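Long-range contacts in aluminum resistance protein (Clostridium novyi, PDB 3I16), which probably cleaves carbon-sulfur bonds as a pyridoxal-5'-phosphate-dependent lyase of the methionine gamma-lyase family, with a role in aluminum resistance: residues L242-G247 against G386-L391; E223-K228 against I300-L305. All blocks are in the same frame, centred on the assembly; numbering follows the deposited sequence. Where two conformers were deposited one is given.

Contact 1: residues L242-G247 against G386-L391; sequences LIKNIG and GSSIEL
The carbonyl oxygen of Ile243 draws in the loop 386-391 at several points. Ser388 N donates to Ile243 O over 3.3 Å, a bent bond with 136° at the hydrogen. Ser387 OG lies 3.1 Å from Ile243 O, although its proton has another acceptor within reach, and the CA of Ser387 adds a C-H...O approach at 3.4 Å to Ile243 O. Serines suit the place, small enough for the backbones to approach and with hydroxyls that meet polar neighbours. Beyond them, Ile243 runs its CD1 against Gly386, 3.9 Å from Gly386 O, and also packs on Gly67 of a second subunit. Gly386 has a positive phi (82°), where any side chain would press on the preceding carbonyl oxygen.

The hydroxyl of Ser388 meets Lys244: in the conformer given, Lys244 NZ comes 3.1 Å from Ser388 OG, which lies 3.5 Å from the lysine's CG and is hydrogen-bonded to Tyr221 OH. Lys244 lines the pyridoxal-5'-phosphate pocket, its side chain about 4 Å from the bound cofactor, a position consistent with that of the Schiff-base lysine of fold type I enzymes. Ile389 supplies the apolar part: its CB and CG2 rest on Lys244 O, while CG1 is anti to the backbone N (chi1 -168°); from it the chi2 turn carries CD1 to 4.0 Å from Asn245 CA. A branched side chain thus covers two residues at once.

The contact is fully buried, joining the loop after strand 237-241 to the one before strand 392-396. Helix 287-318 covers Leu242, Ile246 and Ile389, while helix 73-86 and Tyr256 of strand 255-259 pack on Leu242 and Ile246.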
loop_
_atom_site.group_PDB
_atom_site.type_symbol
_atom_site.label_atom_id
_atom_site.label_comp_id
_atom_site.label_asym_id
_atom_site.label_seq_id
_atom_site.Cartn_x
_atom_site.Cartn_y
_atom_site.Cartn_z
ATOM N N LEU B 242 -18.679 -0.339 4.012
ATOM C CA LEU B 242 -18.011 -1.006 2.901
ATOM C C LEU B 242 -17.431 -2.384 3.286
ATOM O O LEU B 242 -16.855 -3.048 2.439
ATOM C CB LEU B 242 -16.909 -0.117 2.270
ATOM C CG LEU B 242 -17.276 1.147 1.468
ATOM C CD1 LEU B 242 -16.102 1.476 0.541
ATOM C CD2 LEU B 242 -18.534 1.031 0.622
ATOM N N ILE B 243 -17.516 -2.789 4.550
ATOM C CA ILE B 243 -17.095 -4.134 4.920
ATOM C C ILE B 243 -18.295 -5.086 5.078
ATOM O O ILE B 243 -18.148 -6.167 5.640
ATOM C CB ILE B 243 -16.075 -4.190 6.092
ATOM C CG1 ILE B 243 -16.682 -3.820 7.431
ATOM C CG2 ILE B 243 -14.832 -3.311 5.753
ATOM C CD1 ILE B 243 -15.656 -3.958 8.594
ATOM N N LYS B 244 -19.481 -4.645 4.623
ATOM C CA LYS B 244 -20.654 -5.505 4.546
ATOM C C LYS B 244 -20.836 -5.748 3.042
ATOM O O LYS B 244 -19.866 -5.731 2.320
ATOM C CB LYS B 244 -21.891 -4.894 5.197
ATOM C CG LYS B 244 -21.728 -4.583 6.663
ATOM C CD LYS B 244 -23.038 -4.112 7.255
ATOM C CE LYS B 244 -22.851 -3.648 8.689
ATOM N NZ LYS B 244 -22.161 -4.680 9.511
ATOM N N ASN B 245 -22.063 -5.972 2.577
ATOM C CA ASN B 245 -22.337 -6.333 1.170
ATOM C C ASN B 245 -21.601 -5.573 0.058
ATOM O O ASN B 245 -20.948 -6.178 -0.788
ATOM C CB ASN B 245 -23.839 -6.200 0.852
ATOM C CG ASN B 245 -24.749 -6.948 1.824
ATOM O OD1 ASN B 245 -24.372 -7.219 2.954
ATOM N ND2 ASN B 245 -25.982 -7.234 1.385
ATOM N N ILE B 246 -21.728 -4.249 0.049
ATOM C CA ILE B 246 -21.269 -3.432 -1.094
ATOM C C ILE B 246 -19.776 -3.374 -1.327
ATOM O O ILE B 246 -19.319 -2.942 -2.396
ATOM C CB ILE B 246 -21.915 -2.013 -1.052
ATOM C CG1 ILE B 246 -21.903 -1.359 -2.439
ATOM C CG2 ILE B 246 -21.256 -1.129 0.011
ATOM C CD1 ILE B 246 -23.009 -0.342 -2.654
ATOM N N GLY B 247 -19.002 -3.772 -0.331
ATOM C CA GLY B 247 -17.548 -3.883 -0.493
ATOM C C GLY B 247 -17.131 -5.186 -1.185
ATOM O O GLY B 247 -15.943 -5.378 -1.459
ATOM N N GLY B 386 -13.499 -7.849 11.144
ATOM C CA GLY B 386 -14.879 -7.472 11.437
ATOM C C GLY B 386 -15.842 -7.490 10.256
ATOM O O GLY B 386 -17.006 -7.128 10.411
ATOM N N SER B 387 -15.370 -7.876 9.070
ATOM C CA SER B 387 -16.227 -7.912 7.902
ATOM C C SER B 387 -17.363 -8.905 8.152
ATOM O O SER B 387 -17.116 -10.032 8.562
ATOM C CB SER B 387 -15.444 -8.357 6.672
ATOM O OG SER B 387 -16.336 -8.687 5.613
ATOM N N SER B 388 -18.594 -8.488 7.912
ATOM C CA SER B 388 -19.734 -9.399 8.086
ATOM C C SER B 388 -20.315 -9.901 6.766
ATOM O O SER B 388 -21.362 -10.548 6.765
ATOM C CB SER B 388 -20.788 -8.777 8.980
ATOM O OG SER B 388 -21.056 -7.458 8.586
ATOM N N ILE B 389 -19.641 -9.588 5.657
ATOM C CA ILE B 389 -19.956 -10.193 4.368
ATOM C C ILE B 389 -19.110 -11.484 4.273
ATOM O O ILE B 389 -19.369 -12.331 3.423
ATOM C CB ILE B 389 -19.737 -9.241 3.155
ATOM C CG1 ILE B 389 -20.357 -9.835 1.880
ATOM C CG2 ILE B 389 -18.272 -8.917 2.958
ATOM C CD1 ILE B 389 -21.860 -10.173 1.978
ATOM N N GLU B 390 -18.099 -11.623 5.132
ATOM C CA GLU B 390 -17.359 -12.884 5.277
ATOM C C GLU B 390 -18.107 -13.665 6.337
ATOM O O GLU B 390 -18.732 -13.045 7.196
ATOM C CB GLU B 390 -15.908 -12.677 5.730
ATOM C CG GLU B 390 -15.078 -11.911 4.695
ATOM C CD GLU B 390 -13.627 -11.819 5.040
ATOM O OE1 GLU B 390 -12.986 -12.883 5.211
ATOM O OE2 GLU B 390 -13.082 -10.678 5.076
ATOM N N LEU B 391 -18.067 -15.000 6.260
ATOM C CA LEU B 391 -18.782 -15.847 7.203
ATOM C C LEU B 391 -18.474 -15.412 8.619
ATOM O O LEU B 391 -17.313 -15.344 9.018
ATOM C CB LEU B 391 -18.419 -17.331 7.032
ATOM C CG LEU B 391 -19.218 -18.304 7.924
ATOM C CD1 LEU B 391 -20.723 -18.260 7.620
ATOM C CD2 LEU B 391 -18.705 -19.759 7.829
#

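Contact 2: residues E223-K228 against I300-L305; sequences EFMDTK and ISMEAL. With EDO (1,2-ethanediol), chain L.
Met225 and Met302, both selenomethionine in this crystal, reach toward each other between a loop and helix 287-318. Met225 leaves the backbone with CG beside its N and then folds twice, chi2 -66° turning SE and chi3 87° turning CE. The hook brings SE to 3.8 Å from Leu305 CD2, with Leu305 CD1 nearly as close, and sets CE against Ser301 O (3.8 Å) and Met302 SE (4.0 Å). Met302 bends at chi2 but is extended at chi3 (-161°), which sends its CE out to Phe224 O at 3.4 Å.

Ser301, small enough to let the loop come close, meets Met225 CE with its CB (3.9 Å). Its OG is hydrogen-bonded to Ala297 O and meets the Phe224 ring at the edge, near the ring plane, 4.0 Å from CD2. The ring itself leads away to Leu294, Ala297 and Pro298 of the same helix. Away from this interface, a 1,2-ethanediol, probably from the crystallisation liquor, is hydrogen-bonded through O2 to Glu303 OE2 (2.7 Å).

No hydrogen bond crosses the buried interface. Cohesion probably comes from van der Waals packing of the methionine methyls and chalcogen on a leucine and on backbone carbonyls; the unbranched, bent methionine chains follow the surfaces they meet.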
loop_
_atom_site.group_PDB
_atom_site.type_symbol
_atom_site.label_atom_id
_atom_site.label_comp_id
_atom_site.label_asym_id
_atom_site.label_seq_id
_atom_site.Cartn_x
_atom_site.Cartn_y
_atom_site.Cartn_z
ATOM N N GLU B 223 -27.909 -4.198 0.631
ATOM C CA GLU B 223 -27.452 -3.873 -0.713
ATOM C C GLU B 223 -27.521 -5.094 -1.620
ATOM O O GLU B 223 -27.111 -6.194 -1.239
ATOM C CB GLU B 223 -26.025 -3.309 -0.720
ATOM C CG GLU B 223 -25.801 -2.098 0.163
ATOM C CD GLU B 223 -25.402 -2.407 1.593
ATOM O OE1 GLU B 223 -25.412 -3.589 2.007
ATOM O OE2 GLU B 223 -25.126 -1.435 2.326
ATOM N N PHE B 224 -28.109 -4.896 -2.795
ATOM C CA PHE B 224 -28.276 -5.939 -3.813
ATOM C C PHE B 224 -29.196 -7.141 -3.453
ATOM O O PHE B 224 -29.187 -8.166 -4.135
ATOM C CB PHE B 224 -26.913 -6.379 -4.332
ATOM C CG PHE B 224 -26.053 -5.216 -4.783
ATOM C CD1 PHE B 224 -26.462 -4.411 -5.823
ATOM C CD2 PHE B 224 -24.872 -4.922 -4.144
ATOM C CE1 PHE B 224 -25.691 -3.331 -6.228
ATOM C CE2 PHE B 224 -24.099 -3.837 -4.538
ATOM C CZ PHE B 224 -24.508 -3.046 -5.585
HETATM N N MSE B 225 -30.041 -6.980 -2.441
HETATM C CA MSE B 225 -31.022 -8.010 -2.100
HETATM C C MSE B 225 -32.197 -7.978 -3.073
HETATM O O MSE B 225 -32.906 -8.984 -3.247
HETATM C CB MSE B 225 -31.548 -7.823 -0.683
HETATM C CG MSE B 225 -30.541 -8.006 0.418
HETATM SE SE MSE B 225 -29.853 -9.816 0.600
HETATM C CE MSE B 225 -28.407 -9.702 -0.664
ATOM N N ASP B 226 -32.414 -6.818 -3.687
ATOM C CA ASP B 226 -33.511 -6.633 -4.609
ATOM C C ASP B 226 -32.921 -5.860 -5.771
ATOM O O ASP B 226 -31.763 -5.447 -5.715
ATOM C CB ASP B 226 -34.649 -5.854 -3.913
ATOM C CG ASP B 226 -35.937 -5.835 -4.713
ATOM O OD1 ASP B 226 -36.484 -6.906 -5.000
ATOM O OD2 ASP B 226 -36.389 -4.743 -5.079
ATOM N N THR B 227 -33.699 -5.694 -6.835
ATOM C CA THR B 227 -33.265 -4.940 -7.991
ATOM C C THR B 227 -33.379 -3.438 -7.704
ATOM O O THR B 227 -32.786 -2.630 -8.427
ATOM C CB THR B 227 -34.074 -5.282 -9.251
ATOM O OG1 THR B 227 -35.454 -5.044 -8.990
ATOM C CG2 THR B 227 -33.892 -6.739 -9.627
ATOM N N LYS B 228 -34.151 -3.081 -6.679
ATOM C CA LYS B 228 -34.265 -1.697 -6.221
ATOM C C LYS B 228 -33.569 -1.492 -4.874
ATOM O O LYS B 228 -33.386 -2.429 -4.095
ATOM C CB LYS B 228 -35.739 -1.300 -6.052
ATOM C CG LYS B 228 -36.528 -1.219 -7.339
ATOM C CD LYS B 228 -37.879 -0.550 -7.112
ATOM C CE LYS B 228 -38.579 -0.278 -8.425
ATOM N NZ LYS B 228 -38.762 -1.529 -9.182
ATOM N N ILE B 300 -21.357 -11.594 -4.696
ATOM C CA ILE B 300 -20.941 -12.011 -3.346
ATOM C C ILE B 300 -22.115 -11.852 -2.393
ATOM O O ILE B 300 -22.271 -12.652 -1.491
ATOM C CB ILE B 300 -19.693 -11.222 -2.818
ATOM C CG1 ILE B 300 -18.447 -11.414 -3.709
ATOM C CG2 ILE B 300 -19.329 -11.623 -1.372
ATOM C CD1 ILE B 300 -17.873 -12.801 -3.742
ATOM N N SER B 301 -22.885 -10.772 -2.544
ATOM C CA SER B 301 -24.084 -10.556 -1.697
ATOM C C SER B 301 -25.029 -11.775 -1.763
ATOM O O SER B 301 -25.539 -12.218 -0.743
ATOM C CB SER B 301 -24.844 -9.277 -2.104
ATOM O OG SER B 301 -24.094 -8.093 -1.813
HETATM N N MSE B 302 -25.233 -12.328 -2.959
HETATM C CA MSE B 302 -26.090 -13.507 -3.093
HETATM C C MSE B 302 -25.452 -14.832 -2.612
HETATM O O MSE B 302 -26.178 -15.786 -2.249
HETATM C CB MSE B 302 -26.601 -13.613 -4.513
HETATM C CG MSE B 302 -27.538 -12.481 -4.883
HETATM SE SE MSE B 302 -29.040 -12.358 -3.584
HETATM C CE MSE B 302 -30.223 -11.321 -4.715
ATOM N N GLU B 303 -24.129 -14.921 -2.642
ATOM C CA GLU B 303 -23.449 -16.078 -2.077
ATOM C C GLU B 303 -23.776 -16.120 -0.586
ATOM O O GLU B 303 -24.120 -17.164 -0.054
ATOM C CB GLU B 303 -21.927 -15.990 -2.272
ATOM C CG GLU B 303 -21.450 -16.096 -3.704
ATOM C CD GLU B 303 -21.838 -17.424 -4.365
ATOM O OE1 GLU B 303 -21.617 -18.503 -3.768
ATOM O OE2 GLU B 303 -22.334 -17.380 -5.498
ATOM N N ALA B 304 -23.692 -14.964 0.081
ATOM C CA ALA B 304 -23.992 -14.864 1.512
ATOM C C ALA B 304 -25.458 -15.176 1.792
ATOM O O ALA B 304 -25.782 -15.878 2.768
ATOM C CB ALA B 304 -23.632 -13.456 2.060
ATOM N N LEU B 305 -26.345 -14.653 0.952
ATOM C CA LEU B 305 -27.761 -14.869 1.171
ATOM C C LEU B 305 -28.147 -16.350 0.997
ATOM O O LEU B 305 -28.969 -16.853 1.752
ATOM C CB LEU B 305 -28.606 -14.000 0.247
ATOM C CG LEU B 305 -30.089 -14.077 0.569
ATOM C CD1 LEU B 305 -30.318 -13.476 1.963
ATOM C CD2 LEU B 305 -30.859 -13.370 -0.483
HETATM C C1 EDO L . -23.438 -20.899 -5.312
HETATM O O1 EDO L . -22.060 -20.547 -5.134
HETATM C C2 EDO L . -23.989 -20.337 -6.616
HETATM O O2 EDO L . -24.227 -18.918 -6.559
#

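Along the chain the segments alternate: 223-228, 242-247, 300-305, then 386-391, so contacts 1 and 2 cross in sequence while their centres lie only 12 Å apart. Both lean on helix 287-318, which supplies one side of contact 2 and packs on Ile389 of contact 1, where Ile389 CD1 is 3.7 Å from Ala304 CB. A probable hydrogen bond from Asn245 ND2 to Glu223 O, 3.0 Å, ties the first segments together. These loops follow strands 214-218 and 237-241, neighbours in the seven-stranded sheet. The cofactor pocket, through contact 1, is therefore connected by continuous packing to helix 287-318.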